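Local coordinates for protein chitinase (Jonesia denitrificans, PDB 5VG0) that is the copper-binding lytic polysaccharide monooxygenase (AA10) domain of a longer, multidomain protein that probably binds and degrades chitin, at residues P7-Q11 against Y134-V139; W59-A65 against D138-S142. All blocks are in the same frame, centred on the assembly; numbering follows the deposited sequence. Where two conformers were deposited one is given.

Contact 1 (P7-Q11 against Y134-V139); sequences PPSRQ and YNCMDV
The start of a helix docks on strand 131-141 of the beta-sandwich core of this lytic polysaccharide monooxygenase. Extended Pro-7 to Ser-9 turn into helix at Arg-10, and CA 7 to 11 runs 134° from CA 134 to 139; the closest CA pair is Ser-9 with Met-137, 4.4 Å. Pro-7, after a cis peptide bond, sets its CG 4.5 Å from Met-137 CG and 4.4 Å from Val-139 CG1. Pro-8 O receives a hydrogen bond from water 1, which accepts one from Asp-138 N (both 2.8 Å). Ser-9 is the N-cap: chi1 p lets OG hold Ala-12 N and Val-4 O, while its CA lies 3.2 Å from Cys-136 O in a CA-H...O contact. Cys-136 O also accepts a hydrogen bond from Arg-10 N at 2.8 Å; Cys-136 is disulfide-bonded to Cys-42. The extended m, t, t side chain of Arg-10 reaches across the strand, its CD 4.1 Å from Cys-136 CB, to a two-pronged salt bridge with Asp-138, NE to OD2 2.8 Å and NH2 to OD1 2.9 Å. Gln-11, chi1 p, donates NE2 to Tyr-134 O at 2.9 Å; its OE1 accepts from water 3 (2.8 Å), which accepts from Cys-136 N at 2.9 Å.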
loop_
_atom_site.group_PDB
_atom_site.type_symbol
_atom_site.label_atom_id
_atom_site.label_comp_id
_atom_site.label_asym_id
_atom_site.label_seq_id
_atom_site.Cartn_x
_atom_site.Cartn_y
_atom_site.Cartn_z
ATOM N N PRO A 7 -8.712 -2.422 -2.059
ATOM C CA PRO A 7 -8.640 -1.909 -3.425
ATOM C C PRO A 7 -7.202 -2.047 -3.909
ATOM O O PRO A 7 -6.269 -1.952 -3.120
ATOM C CB PRO A 7 -9.049 -0.439 -3.282
ATOM C CG PRO A 7 -8.926 -0.101 -1.887
ATOM C CD PRO A 7 -8.965 -1.350 -1.079
ATOM N N PRO A 8 -6.998 -2.282 -5.199
ATOM C CA PRO A 8 -5.643 -2.618 -5.647
ATOM C C PRO A 8 -4.672 -1.465 -5.496
ATOM O O PRO A 8 -4.951 -0.328 -5.876
ATOM C CB PRO A 8 -5.833 -2.993 -7.120
ATOM C CG PRO A 8 -7.119 -2.425 -7.503
ATOM C CD PRO A 8 -7.978 -2.428 -6.289
ATOM N N SER A 9 -3.494 -1.784 -4.974
ATOM C CA SER A 9 -2.386 -0.855 -4.943
ATOM C C SER A 9 -1.801 -0.656 -6.345
ATOM O O SER A 9 -2.037 -1.427 -7.277
ATOM C CB SER A 9 -1.305 -1.376 -4.004
ATOM O OG SER A 9 -0.863 -2.658 -4.423
ATOM N N ARG A 10 -0.971 0.379 -6.468
ATOM C CA ARG A 10 -0.269 0.621 -7.722
ATOM C C ARG A 10 0.525 -0.610 -8.150
ATOM O O ARG A 10 0.470 -1.012 -9.316
ATOM C CB ARG A 10 0.606 1.875 -7.614
ATOM C CG ARG A 10 -0.205 3.161 -7.512
ATOM C CD ARG A 10 0.667 4.390 -7.557
ATOM N NE ARG A 10 -0.158 5.584 -7.474
ATOM C CZ ARG A 10 0.283 6.825 -7.526
ATOM N NH1 ARG A 10 1.564 7.085 -7.657
ATOM N NH2 ARG A 10 -0.601 7.799 -7.451
ATOM N N GLN A 11 1.233 -1.243 -7.220
ATOM C CA GLN A 11 2.003 -2.426 -7.584
ATOM C C GLN A 11 1.096 -3.587 -7.974
ATOM O O GLN A 11 1.449 -4.368 -8.859
ATOM C CB GLN A 11 3.020 -2.817 -6.498
ATOM C CG GLN A 11 2.492 -2.988 -5.085
ATOM C CD GLN A 11 2.717 -1.751 -4.254
ATOM O OE1 GLN A 11 2.252 -0.668 -4.608
ATOM N NE2 GLN A 11 3.460 -1.886 -3.175
ATOM N N TYR A 134 5.546 -0.338 1.442
ATOM C CA TYR A 134 4.849 0.871 1.024
ATOM C C TYR A 134 3.881 0.542 -0.105
ATOM O O TYR A 134 4.291 0.039 -1.148
ATOM C CB TYR A 134 5.866 1.912 0.572
ATOM C CG TYR A 134 6.720 2.436 1.707
ATOM C CD1 TYR A 134 7.860 1.757 2.138
ATOM C CD2 TYR A 134 6.366 3.600 2.377
ATOM C CE1 TYR A 134 8.619 2.243 3.204
ATOM C CE2 TYR A 134 7.126 4.085 3.422
ATOM C CZ TYR A 134 8.243 3.405 3.837
ATOM O OH TYR A 134 8.957 3.936 4.888
ATOM N N ASN A 135 2.606 0.879 0.090
ATOM C CA ASN A 135 1.557 0.595 -0.884
ATOM C C ASN A 135 0.648 1.804 -1.049
ATOM O O ASN A 135 -0.048 2.179 -0.099
ATOM C CB ASN A 135 0.667 -0.576 -0.448
ATOM C CG ASN A 135 1.306 -1.956 -0.665
ATOM O OD1 ASN A 135 0.858 -2.704 -1.512
ATOM N ND2 ASN A 135 2.347 -2.269 0.074
ATOM N N CYS A 136 0.605 2.378 -2.246
ATOM C CA CYS A 136 -0.353 3.429 -2.567
ATOM C C CYS A 136 -1.557 2.870 -3.301
ATOM O O CYS A 136 -1.412 2.058 -4.213
ATOM C CB CYS A 136 0.302 4.481 -3.446
ATOM S SG CYS A 136 1.271 5.617 -2.482
ATOM N N MET A 137 -2.729 3.383 -2.952
ATOM C CA MET A 137 -3.996 3.030 -3.584
ATOM C C MET A 137 -4.667 4.324 -4.027
ATOM O O MET A 137 -4.935 5.203 -3.204
ATOM C CB MET A 137 -4.938 2.304 -2.616
ATOM C CG MET A 137 -4.590 0.866 -2.265
ATOM S SD MET A 137 -3.036 0.559 -1.398
ATOM C CE MET A 137 -3.354 1.432 0.122
ATOM N N ASP A 138 -4.951 4.431 -5.305
ATOM C CA ASP A 138 -5.663 5.577 -5.865
ATOM C C ASP A 138 -7.149 5.271 -5.863
ATOM O O ASP A 138 -7.581 4.289 -6.470
ATOM C CB ASP A 138 -5.162 5.869 -7.273
ATOM C CG ASP A 138 -3.697 6.206 -7.270
ATOM O OD1 ASP A 138 -3.334 7.233 -6.662
ATOM O OD2 ASP A 138 -2.913 5.444 -7.858
ATOM N N VAL A 139 -7.921 6.112 -5.177
ATOM C CA VAL A 139 -9.326 5.839 -4.949
ATOM C C VAL A 139 -10.150 7.077 -5.240
ATOM O O VAL A 139 -9.667 8.207 -5.209
ATOM C CB VAL A 139 -9.591 5.345 -3.506
ATOM C CG1 VAL A 139 -8.873 4.032 -3.265
ATOM C CG2 VAL A 139 -9.195 6.395 -2.457
HETATM O O HOH W 1 -4.205 2.143 -6.826
HETATM O O HOH W 2 -7.262 1.391 -5.962
HETATM O O HOH W 3 2.833 1.958 -3.982
#

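Contact 2 (W59-A65 against D138-S142); sequences WPTTEIA and DVVVS
A short parallel strand, 62-64, pairs with the C-terminal end of strand 131-141, which bonds on its other side to strand 118-126 in the mixed sheet of the sandwich. The pairing joins Thr-62 with Val-139, Glu-63 with Val-140 and Ile-64 with Val-141 (CA-CA 4.8, 4.8 and 5.0 Å); the axes approach to 4.6 Å and cross at -39°, so the pair is twisted.

Four backbone hydrogen bonds alternate in the parallel pattern: Thr-62 N to Asp-138 O 3.1 Å, Val-140 N to Thr-62 O 2.9 Å, Ile-64 N to Val-140 O 2.9 Å and Ser-142 N to Ile-64 O 3.1 Å. CA-H...O contacts reinforce them, among them Val-139 CA to Thr-62 O at 3.2 Å.

Apolar packing centres on Ile-64, which shares a sheet face with Thr-62, Val-139 and Val-141. With chi1 p and chi2 t it brings CD1 3.8 Å from Val-139 CB and CG1 3.8 Å from Val-141 CG2. On the face carrying Glu-63 and Val-140, Val-140 CG2 comes within 3.8 Å of Thr-61 OG1.

Before the strand, extended Trp-59 to Thr-61 run beside Asp-138. Trp-59 CB lies 3.6 Å from Asp-138 OD2, and its indole, NE1 bonded to Asp-54 O, forms a cation-pi pair with Arg-10, the salt-bridge partner of Asp-138. Thr-61 CG2 sits 4.0 Å from Asp-138 CB. Water 4 donates to Pro-60 O at 2.8 Å and to Asp-138 OD2 at 2.7 Å.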
loop_
_atom_site.group_PDB
_atom_site.type_symbol
_atom_site.label_atom_id
_atom_site.label_comp_id
_atom_site.label_asym_id
_atom_site.label_seq_id
_atom_site.Cartn_x
_atom_site.Cartn_y
_atom_site.Cartn_z
ATOM N N TRP A 59 -2.649 6.213 -13.794
ATOM C CA TRP A 59 -2.938 5.175 -12.823
ATOM C C TRP A 59 -4.445 4.970 -12.740
ATOM O O TRP A 59 -5.184 5.937 -12.544
ATOM C CB TRP A 59 -2.413 5.568 -11.429
ATOM C CG TRP A 59 -0.920 5.542 -11.371
ATOM C CD1 TRP A 59 -0.075 6.607 -11.382
ATOM C CD2 TRP A 59 -0.090 4.376 -11.309
ATOM N NE1 TRP A 59 1.226 6.178 -11.324
ATOM C CE2 TRP A 59 1.246 4.811 -11.290
ATOM C CE3 TRP A 59 -0.349 3.002 -11.266
ATOM C CZ2 TRP A 59 2.316 3.929 -11.234
ATOM C CZ3 TRP A 59 0.725 2.119 -11.208
ATOM C CH2 TRP A 59 2.031 2.587 -11.199
ATOM N N PRO A 60 -4.934 3.742 -12.822
ATOM C CA PRO A 60 -6.366 3.512 -12.625
ATOM C C PRO A 60 -6.788 3.802 -11.199
ATOM O O PRO A 60 -6.030 3.620 -10.257
ATOM C CB PRO A 60 -6.523 2.018 -12.947
ATOM C CG PRO A 60 -5.342 1.658 -13.755
ATOM C CD PRO A 60 -4.237 2.517 -13.248
ATOM N N THR A 61 -8.023 4.238 -11.047
ATOM C CA THR A 61 -8.587 4.485 -9.731
ATOM C C THR A 61 -9.706 3.497 -9.454
ATOM O O THR A 61 -10.357 2.993 -10.379
ATOM C CB THR A 61 -9.132 5.914 -9.610
ATOM O OG1 THR A 61 -10.163 6.127 -10.570
ATOM C CG2 THR A 61 -8.029 6.943 -9.812
ATOM N N THR A 62 -9.931 3.228 -8.174
ATOM C CA THR A 62 -11.014 2.366 -7.734
ATOM C C THR A 62 -12.048 3.199 -6.998
ATOM O O THR A 62 -11.707 3.982 -6.111
ATOM C CB THR A 62 -10.468 1.281 -6.814
ATOM O OG1 THR A 62 -9.432 0.572 -7.488
ATOM C CG2 THR A 62 -11.555 0.303 -6.399
ATOM N N GLU A 63 -13.310 3.008 -7.348
ATOM C CA GLU A 63 -14.405 3.681 -6.664
ATOM C C GLU A 63 -14.734 2.923 -5.387
ATOM O O GLU A 63 -14.971 1.707 -5.414
ATOM C CB GLU A 63 -15.643 3.717 -7.555
ATOM C CG GLU A 63 -15.464 4.573 -8.807
ATOM C CD GLU A 63 -16.629 4.496 -9.778
ATOM O OE1 GLU A 63 -17.688 3.935 -9.420
ATOM O OE2 GLU A 63 -16.478 5.006 -10.907
ATOM N N ILE A 64 -14.757 3.635 -4.267
ATOM C CA ILE A 64 -15.016 3.034 -2.966
ATOM C C ILE A 64 -15.944 3.949 -2.179
ATOM O O ILE A 64 -16.184 5.097 -2.545
ATOM C CB ILE A 64 -13.719 2.773 -2.157
ATOM C CG1 ILE A 64 -12.979 4.077 -1.865
ATOM C CG2 ILE A 64 -12.816 1.783 -2.880
ATOM C CD1 ILE A 64 -11.905 3.929 -0.821
ATOM N N ALA A 65 -16.448 3.423 -1.074
ATOM C CA ALA A 65 -17.235 4.169 -0.109
ATOM C C ALA A 65 -16.320 4.756 0.972
ATOM O O ALA A 65 -15.123 4.479 1.022
ATOM C CB ALA A 65 -18.272 3.239 0.499
ATOM N N ASP A 138 -4.951 4.431 -5.305
ATOM C CA ASP A 138 -5.663 5.577 -5.865
ATOM C C ASP A 138 -7.149 5.271 -5.863
ATOM O O ASP A 138 -7.581 4.289 -6.470
ATOM C CB ASP A 138 -5.162 5.869 -7.273
ATOM C CG ASP A 138 -3.697 6.206 -7.270
ATOM O OD1 ASP A 138 -3.334 7.233 -6.662
ATOM O OD2 ASP A 138 -2.913 5.444 -7.858
ATOM N N VAL A 139 -7.921 6.112 -5.177
ATOM C CA VAL A 139 -9.326 5.839 -4.949
ATOM C C VAL A 139 -10.150 7.077 -5.240
ATOM O O VAL A 139 -9.667 8.207 -5.209
ATOM C CB VAL A 139 -9.591 5.345 -3.506
ATOM C CG1 VAL A 139 -8.873 4.032 -3.265
ATOM C CG2 VAL A 139 -9.195 6.395 -2.457
ATOM N N VAL A 140 -11.420 6.844 -5.538
ATOM C CA VAL A 140 -12.421 7.895 -5.605
ATOM C C VAL A 140 -13.505 7.499 -4.621
ATOM O O VAL A 140 -14.135 6.448 -4.776
ATOM C CB VAL A 140 -13.005 8.080 -7.017
ATOM C CG1 VAL A 140 -14.013 9.223 -7.007
ATOM C CG2 VAL A 140 -11.907 8.330 -8.026
ATOM N N VAL A 141 -13.703 8.322 -3.602
ATOM C CA VAL A 141 -14.618 8.032 -2.511
ATOM C C VAL A 141 -15.923 8.770 -2.767
ATOM O O VAL A 141 -15.920 9.970 -3.051
ATOM C CB VAL A 141 -13.994 8.476 -1.179
ATOM C CG1 VAL A 141 -14.991 8.288 -0.031
ATOM C CG2 VAL A 141 -12.675 7.737 -0.909
ATOM N N SER A 142 -17.041 8.067 -2.634
ATOM C CA SER A 142 -18.339 8.725 -2.689
ATOM C C SER A 142 -19.278 8.129 -1.665
ATOM O O SER A 142 -20.280 8.748 -1.327
ATOM C CB SER A 142 -18.953 8.627 -4.082
ATOM O OG SER A 142 -19.192 7.279 -4.429
ATOM O OXT SER A 142 -19.018 7.032 -1.184
HETATM O O HOH W 4 -3.507 3.209 -9.222
HETATM O O HOH W 5 -7.238 1.601 -8.542
#

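From the N terminus, the chain leaves strand 2-6 and at 7-11 enters contact 1, which closes a loop only at 134-139 on the last strand, with 122 residues between. Inside that loop, 59-65 opens contact 2, whose own loop of 72 residues holds strands 68-74 to 118-126. Both loops end on strand 131-141, overlapping at Asp-138 and Val-139, so the second begins inside the first but runs past its end, to Ser-142. Their first segments also touch: Thr-62 OG1 is 3.5 Å from Pro-8 CD, and Trp-59 CZ3 is 3.6 Å from Arg-10 CB. Helix 10-15, edge strand 62-64 and the C-terminal strand are thus held together, with Asp-138 at their junction.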